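PDB 2POD: mandelate racemase / muconate lactonizing enzyme from Burkholderia pseudomallei, which is an enolase-superfamily protein of unestablished function, possibly a lyase, that binds a metal ion in its barrel domain. Local coordinates for residues D152-A155 and F156-R159; S193-D196 and L197-L201; I249-D252 and S253-S256. All coordinates share one frame; numbering follows the deposited sequence.

Interaction 1. Residues D152-A155 and F156-R159; sequences DLNA and FLHR
Leu153 meets Phe156 and Leu157 on helix 152-158, one turn further on, and the tight part of the contact lies at the buried Phe156 ring, with Leu153 flanking it. The Leu153 methyl CD1 reaches Phe156 CE1 at 3.7 Å, the two side chains crossing at a slant. On the exposed side of the trio, Leu153 CG lies 4.1 Å from Leu157 CD1 with both leucines pointing the same way. Phe156 takes the less usual first torsion (chi1 89°), its CG between the backbone N and the carbonyl carbon, which folds the ring back over the preceding turn: Leu153 O sits over one ring face, displaced toward the rim. Beyond the segment the ring meets Trp178 edge to face and packs on Leu163 and Cys123. Two backbone bonds brace this part, Phe156 N to Asp152 O at 3.2 Å with a fairly straight N-H (162°) and Leu157 N to Leu153 O.

Toward the C-terminal end the contact is looser. The Asn154 amide and the His158 imidazole run side by side, nearly coplanar at 15°, with Asn154 OD1 at the ring edge but 3.9 Å from His158 NE2. Arg159, its chain bent at chi3, returns its guanidinium over Ala155, one face above Ala155 CA; its NH2 forms a long, weak ion pair with Asp151. Here the helix ends: His158 N is shared weakly between Asn154 O and Ala155 O, and Arg159 N makes a weak bond to Ala155 O, short at 2.8 Å but strongly bent. Arg159, the first residue to leave helical geometry, stands at the N-cap position before helix 160-170. Asp152 faces elsewhere, in a salt bridge with Arg350. Across this turn, then, Asn154, His158 and Arg159 meet through van der Waals-range contacts without a side-chain hydrogen bond between them, and any electrostatic contribution is probably modest.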
loop_
_atom_site.group_PDB
_atom_site.type_symbol
_atom_site.label_atom_id
_atom_site.label_comp_id
_atom_site.label_asym_id
_atom_site.label_seq_id
_atom_site.Cartn_x
_atom_site.Cartn_y
_atom_site.Cartn_z
ATOM N N ASP B 152 -32.239 -24.694 -24.999
ATOM C CA ASP B 152 -31.947 -24.243 -23.634
ATOM C C ASP B 152 -31.683 -22.740 -23.508
ATOM O O ASP B 152 -31.920 -22.159 -22.451
ATOM C CB ASP B 152 -30.796 -25.053 -23.024
ATOM C CG ASP B 152 -31.211 -26.462 -22.620
ATOM O OD1 ASP B 152 -32.426 -26.763 -22.604
ATOM O OD2 ASP B 152 -30.316 -27.277 -22.314
ATOM N N LEU B 153 -31.194 -22.123 -24.584
ATOM C CA LEU B 153 -31.107 -20.664 -24.685
ATOM C C LEU B 153 -32.481 -20.001 -24.674
ATOM O O LEU B 153 -32.722 -19.086 -23.886
ATOM C CB LEU B 153 -30.316 -20.240 -25.927
ATOM C CG LEU B 153 -30.274 -18.739 -26.246
ATOM C CD1 LEU B 153 -29.195 -18.018 -25.443
ATOM C CD2 LEU B 153 -30.100 -18.499 -27.740
ATOM N N ASN B 154 -33.372 -20.471 -25.547
ATOM C CA ASN B 154 -34.738 -19.958 -25.605
ATOM C C ASN B 154 -35.536 -20.296 -24.359
ATOM O O ASN B 154 -36.368 -19.502 -23.919
ATOM C CB ASN B 154 -35.463 -20.461 -26.857
ATOM C CG ASN B 154 -35.153 -19.625 -28.088
ATOM O OD1 ASN B 154 -35.452 -18.427 -28.136
ATOM N ND2 ASN B 154 -34.550 -20.256 -29.093
ATOM N N ALA B 155 -35.264 -21.472 -23.793
ATOM C CA ALA B 155 -35.833 -21.874 -22.513
ATOM C C ALA B 155 -35.540 -20.886 -21.373
ATOM O O ALA B 155 -36.475 -20.455 -20.703
ATOM C CB ALA B 155 -35.413 -23.292 -22.145
ATOM N N PHE B 156 -34.276 -20.500 -21.171
ATOM C CA PHE B 156 -33.968 -19.516 -20.118
ATOM C C PHE B 156 -34.480 -18.094 -20.350
ATOM O O PHE B 156 -34.767 -17.369 -19.392
ATOM C CB PHE B 156 -32.514 -19.582 -19.591
ATOM C CG PHE B 156 -31.501 -18.729 -20.344
ATOM C CD1 PHE B 156 -30.505 -19.337 -21.100
ATOM C CD2 PHE B 156 -31.484 -17.339 -20.223
ATOM C CE1 PHE B 156 -29.541 -18.582 -21.767
ATOM C CE2 PHE B 156 -30.531 -16.568 -20.896
ATOM C CZ PHE B 156 -29.555 -17.192 -21.666
ATOM N N LEU B 157 -34.601 -17.714 -21.619
ATOM C CA LEU B 157 -35.114 -16.399 -21.986
ATOM C C LEU B 157 -36.587 -16.216 -21.638
ATOM O O LEU B 157 -37.009 -15.117 -21.282
ATOM C CB LEU B 157 -34.866 -16.112 -23.470
ATOM C CG LEU B 157 -33.424 -15.736 -23.827
ATOM C CD1 LEU B 157 -33.141 -15.961 -25.307
ATOM C CD2 LEU B 157 -33.104 -14.301 -23.414
ATOM N N HIS B 158 -37.359 -17.299 -21.728
ATOM C CA HIS B 158 -38.815 -17.199 -21.768
ATOM C C HIS B 158 -39.520 -18.056 -20.718
ATOM O O HIS B 158 -40.407 -17.571 -20.014
ATOM C CB HIS B 158 -39.337 -17.498 -23.178
ATOM C CG HIS B 158 -38.670 -16.690 -24.248
ATOM N ND1 HIS B 158 -38.753 -15.314 -24.300
ATOM C CD2 HIS B 158 -37.891 -17.060 -25.290
ATOM C CE1 HIS B 158 -38.062 -14.873 -25.335
ATOM N NE2 HIS B 158 -37.528 -15.911 -25.952
ATOM N N ARG B 159 -39.082 -19.423 -20.675
ATOM C CA ARG B 159 -39.710 -20.458 -19.838
ATOM C C ARG B 159 -38.692 -21.006 -18.830
ATOM O O ARG B 159 -38.407 -22.206 -18.803
ATOM C CB ARG B 159 -40.275 -21.608 -20.700
ATOM C CG ARG B 159 -40.718 -21.204 -22.123
ATOM C CD ARG B 159 -41.068 -22.413 -23.002
ATOM N NE ARG B 159 -39.906 -23.072 -23.630
ATOM C CZ ARG B 159 -39.165 -22.559 -24.625
ATOM N NH1 ARG B 159 -39.420 -21.348 -25.125
ATOM N NH2 ARG B 159 -38.143 -23.260 -25.122
#

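Interaction 2. Residues S193-D196 and L197-L201; sequences SKSD and LKRAL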
loop_
_atom_site.group_PDB
_atom_site.type_symbol
_atom_site.label_atom_id
_atom_site.label_comp_id
_atom_site.label_asym_id
_atom_site.label_seq_id
_atom_site.Cartn_x
_atom_site.Cartn_y
_atom_site.Cartn_z
ATOM N N SER B 193 -30.849 0.609 -18.440
ATOM C CA SER B 193 -32.016 1.261 -17.846
ATOM C C SER B 193 -32.571 0.411 -16.708
ATOM O O SER B 193 -32.390 -0.808 -16.697
ATOM C CB SER B 193 -33.089 1.526 -18.914
ATOM O OG SER B 193 -33.998 0.440 -19.033
ATOM N N LYS B 194 -33.240 1.063 -15.758
ATOM C CA LYS B 194 -33.804 0.401 -14.571
ATOM C C LYS B 194 -34.907 -0.606 -14.910
ATOM O O LYS B 194 -35.105 -1.584 -14.186
ATOM C CB LYS B 194 -34.344 1.444 -13.589
ATOM C CG LYS B 194 -33.403 1.766 -12.428
ATOM C CD LYS B 194 -33.340 3.263 -12.148
ATOM C CE LYS B 194 -34.271 3.669 -11.020
ATOM N NZ LYS B 194 -34.755 5.066 -11.205
ATOM N N SER B 195 -35.611 -0.359 -16.013
ATOM C CA SER B 195 -36.693 -1.224 -16.461
ATOM C C SER B 195 -36.179 -2.414 -17.275
ATOM O O SER B 195 -36.714 -3.521 -17.167
ATOM C CB SER B 195 -37.748 -0.419 -17.237
ATOM O OG SER B 195 -37.319 -0.097 -18.552
ATOM N N ASP B 196 -35.140 -2.187 -18.077
ATOM C CA ASP B 196 -34.432 -3.274 -18.763
ATOM C C ASP B 196 -33.719 -4.207 -17.789
ATOM O O ASP B 196 -33.579 -5.402 -18.056
ATOM C CB ASP B 196 -33.427 -2.719 -19.782
ATOM C CG ASP B 196 -34.070 -2.370 -21.122
ATOM O OD1 ASP B 196 -33.359 -1.823 -21.994
ATOM O OD2 ASP B 196 -35.277 -2.645 -21.315
ATOM N N LEU B 197 -33.281 -3.651 -16.663
ATOM C CA LEU B 197 -32.657 -4.420 -15.598
ATOM C C LEU B 197 -33.665 -5.347 -14.929
ATOM O O LEU B 197 -33.366 -6.518 -14.675
ATOM C CB LEU B 197 -32.002 -3.477 -14.572
ATOM C CG LEU B 197 -31.095 -4.034 -13.463
ATOM C CD1 LEU B 197 -30.260 -5.230 -13.903
ATOM C CD2 LEU B 197 -30.200 -2.944 -12.878
ATOM N N LYS B 198 -34.859 -4.817 -14.672
ATOM C CA LYS B 198 -35.950 -5.571 -14.055
ATOM C C LYS B 198 -36.500 -6.668 -14.973
ATOM O O LYS B 198 -36.975 -7.703 -14.497
ATOM C CB LYS B 198 -37.076 -4.625 -13.631
ATOM C CG LYS B 198 -37.787 -5.046 -12.356
ATOM C CD LYS B 198 -37.237 -4.314 -11.138
ATOM C CE LYS B 198 -38.156 -3.180 -10.717
ATOM N NZ LYS B 198 -37.419 -1.892 -10.617
ATOM N N ARG B 199 -36.421 -6.436 -16.281
ATOM C CA ARG B 199 -36.855 -7.417 -17.271
ATOM C C ARG B 199 -35.804 -8.500 -17.508
ATOM O O ARG B 199 -36.136 -9.626 -17.878
ATOM C CB ARG B 199 -37.215 -6.728 -18.589
ATOM C CG ARG B 199 -38.494 -7.257 -19.234
ATOM C CD ARG B 199 -38.829 -6.542 -20.547
ATOM N NE ARG B 199 -38.874 -5.085 -20.404
ATOM C CZ ARG B 199 -38.068 -4.239 -21.044
ATOM N NH1 ARG B 199 -37.142 -4.695 -21.883
ATOM N NH2 ARG B 199 -38.188 -2.933 -20.843
ATOM N N ALA B 200 -34.537 -8.150 -17.296
ATOM C CA ALA B 200 -33.450 -9.126 -17.306
ATOM C C ALA B 200 -33.349 -9.910 -15.996
ATOM O O ALA B 200 -32.734 -10.969 -15.951
ATOM C CB ALA B 200 -32.130 -8.446 -17.630
ATOM N N LEU B 201 -33.958 -9.384 -14.936
ATOM C CA LEU B 201 -34.046 -10.085 -13.658
ATOM C C LEU B 201 -35.118 -11.176 -13.628
ATOM O O LEU B 201 -35.085 -12.059 -12.766
ATOM C CB LEU B 201 -34.285 -9.085 -12.523
ATOM C CG LEU B 201 -33.155 -8.773 -11.535
ATOM C CD1 LEU B 201 -31.791 -8.673 -12.206
ATOM C CD2 LEU B 201 -33.469 -7.501 -10.772
#
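Four i to i+4 bonds carry the backbone of helix 194-200 across this turn, from Leu197 N to Ser193 O at 3.0 Å through to Ala200 N to Asp196 O, all with similar, moderately bent N-H directions. At the start Ser193 is the N-cap: its OG accepts from Asp196 N at 3.0 Å, a nearly straight bond (163°) that satisfies an amide of the first turn. Asp196 and Arg199 then lie alongside each other. Asp196 has CG anti to its carbonyl carbon (chi1 -83°), and the Arg199 chain bends at chi3, which brings OD2 of the aspartate to NH1 of the arginine at 2.8 Å in a salt bridge. The same OD2 also lies 3.0 Å from Arg199 NH2, a single oxygen facing both terminal nitrogens. The hydrogen bond from NH1 is weak, its N-H being strongly bent, and the carboxylate and guanidinium planes stand 87° apart. The guanidinium meanwhile lies with one face over Ser195 O, and Tyr183 packs against both charged side chains.

Leu197 leads to the interior, against Phe180 and Ile233, its CB 3.4 Å from Ser193 O. Both lysines are engaged by the second subunit: Lys194 NZ bonds to Met215 O and Lys198 NZ forms a salt bridge with Asp213, both residues of that subunit. The acid three residues before the arginine thus gives a charge pairing that would be mainly electrostatic, with little directional hydrogen bonding.

Interaction 3. Residues I249-D252 and S253-S256; sequences IRMD and SLSS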
loop_
_atom_site.group_PDB
_atom_site.type_symbol
_atom_site.label_atom_id
_atom_site.label_comp_id
_atom_site.label_asym_id
_atom_site.label_seq_id
_atom_site.Cartn_x
_atom_site.Cartn_y
_atom_site.Cartn_z
ATOM N N ILE B 249 -16.852 -7.671 -16.040
ATOM C CA ILE B 249 -16.226 -6.653 -16.888
ATOM C C ILE B 249 -15.180 -7.336 -17.759
ATOM O O ILE B 249 -14.826 -8.489 -17.509
ATOM C CB ILE B 249 -15.551 -5.508 -16.055
ATOM C CG1 ILE B 249 -14.320 -6.026 -15.278
ATOM C CG2 ILE B 249 -16.565 -4.833 -15.132
ATOM C CD1 ILE B 249 -13.319 -4.948 -14.857
ATOM N N ARG B 250 -14.685 -6.628 -18.770
ATOM C CA ARG B 250 -13.608 -7.145 -19.620
ATOM C C ARG B 250 -12.281 -7.299 -18.861
ATOM O O ARG B 250 -11.827 -6.375 -18.192
ATOM C CB ARG B 250 -13.428 -6.269 -20.861
ATOM C CG ARG B 250 -12.448 -6.827 -21.887
ATOM C CD ARG B 250 -12.948 -6.600 -23.292
ATOM N NE ARG B 250 -11.971 -5.890 -24.110
ATOM C CZ ARG B 250 -11.785 -6.099 -25.412
ATOM N NH1 ARG B 250 -10.867 -5.394 -26.058
ATOM N NH2 ARG B 250 -12.504 -7.012 -26.066
HETATM N N MSE B 251 -11.673 -8.476 -18.982
HETATM C CA MSE B 251 -10.431 -8.805 -18.285
HETATM C C MSE B 251 -9.186 -8.347 -19.058
HETATM O O MSE B 251 -8.361 -9.163 -19.477
HETATM C CB MSE B 251 -10.371 -10.314 -18.020
HETATM C CG MSE B 251 -11.552 -10.860 -17.244
HETATM SE SE MSE B 251 -11.537 -10.374 -15.356
HETATM C CE MSE B 251 -13.436 -10.611 -14.987
ATOM N N ASP B 252 -9.057 -7.039 -19.250
ATOM C CA ASP B 252 -7.935 -6.485 -20.005
ATOM C C ASP B 252 -6.865 -5.951 -19.055
ATOM O O ASP B 252 -5.798 -6.553 -18.932
ATOM C CB ASP B 252 -8.392 -5.427 -21.024
ATOM C CG ASP B 252 -9.642 -4.664 -20.578
ATOM O OD1 ASP B 252 -9.848 -4.527 -19.353
ATOM O OD2 ASP B 252 -10.408 -4.184 -21.454
ATOM N N SER B 253 -7.150 -4.853 -18.361
ATOM C CA SER B 253 -6.378 -4.521 -17.161
ATOM C C SER B 253 -7.117 -4.897 -15.887
ATOM O O SER B 253 -8.261 -4.502 -15.670
ATOM C CB SER B 253 -5.894 -3.064 -17.144
ATOM O OG SER B 253 -6.889 -2.173 -17.572
ATOM N N LEU B 254 -6.444 -5.680 -15.055
ATOM C CA LEU B 254 -7.108 -6.498 -14.054
ATOM C C LEU B 254 -7.289 -5.731 -12.745
ATOM O O LEU B 254 -8.160 -6.058 -11.940
ATOM C CB LEU B 254 -6.308 -7.788 -13.834
ATOM C CG LEU B 254 -6.860 -9.130 -14.336
ATOM C CD1 LEU B 254 -8.033 -8.990 -15.283
ATOM C CD2 LEU B 254 -5.774 -9.971 -14.962
ATOM N N SER B 255 -6.468 -4.696 -12.562
ATOM C CA SER B 255 -6.606 -3.691 -11.496
ATOM C C SER B 255 -8.024 -3.176 -11.220
ATOM O O SER B 255 -8.330 -2.766 -10.099
ATOM C CB SER B 255 -5.695 -2.498 -11.797
ATOM O OG SER B 255 -4.569 -2.502 -10.944
ATOM N N SER B 256 -8.875 -3.197 -12.242
ATOM C CA SER B 256 -10.246 -2.704 -12.130
ATOM C C SER B 256 -11.220 -3.667 -11.426
ATOM O O SER B 256 -12.376 -3.308 -11.167
ATOM C CB SER B 256 -10.785 -2.336 -13.516
ATOM O OG SER B 256 -10.452 -1.005 -13.868
HETATM O O HOH W 1 -3.995 -6.715 -16.181
#
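Ile249 CD1 touches the Ser256 CB methylene at 3.9 Å. The apolar contact of the bend joins Met251, present as selenomethionine, to Leu254: the side chains cross at about a right angle, and the turn of the Met251 chain at chi2 (-73°) sets SE 3.8 Å from Leu254 CD1, the same methyl that meets Met251 CB.

Polar links are centred on Asp252. Its OD1 accepts from Ser253 N at 2.9 Å on the anti side of the carboxylate, 24° out of its plane, and also bonds to His316 of the second subunit. Its OD2 lies at the edge of the Arg250 guanidinium, with NE 3.5 Å away in a salt bridge. Met251 is the centre of an inverse gamma turn, in which Asp252 N bonds weakly to Arg250 O. A water spans the turn, donating to Asp252 O and accepting from Leu254 N at 2.9 Å.

Two neighbours hold the bend: besides His316 of the second subunit, Arg77 of the third subunit bonds to Asp252 O and Arg281 of the third subunit to Ser256 OG. Within its own chain it connects strand 244-246 to helix 257-263, with Met251 packed on Ser271 and Thr273, just beyond strand 268-270.

In the fold
Following the chain from the N terminus, the three interactions come in series, none nesting within or crossing another, and each closes only a turn of its own. Interaction 1 lies on helix 152-158, which precedes helix 160-170 and strand 174-177. Interaction 2 opens the helical pair 194-200 and 202-210 ahead of strand 216-220, and interaction 3 bridges strand 244-246 and helix 257-263. Interactions 1 and 2 have centres about 17 Å apart, with no touch. Interaction 3 lies further round the parallel-stranded barrel, its centre about 25 Å from that of interaction 2. Both of these reach the second subunit, whereas no other chain touches interaction 1.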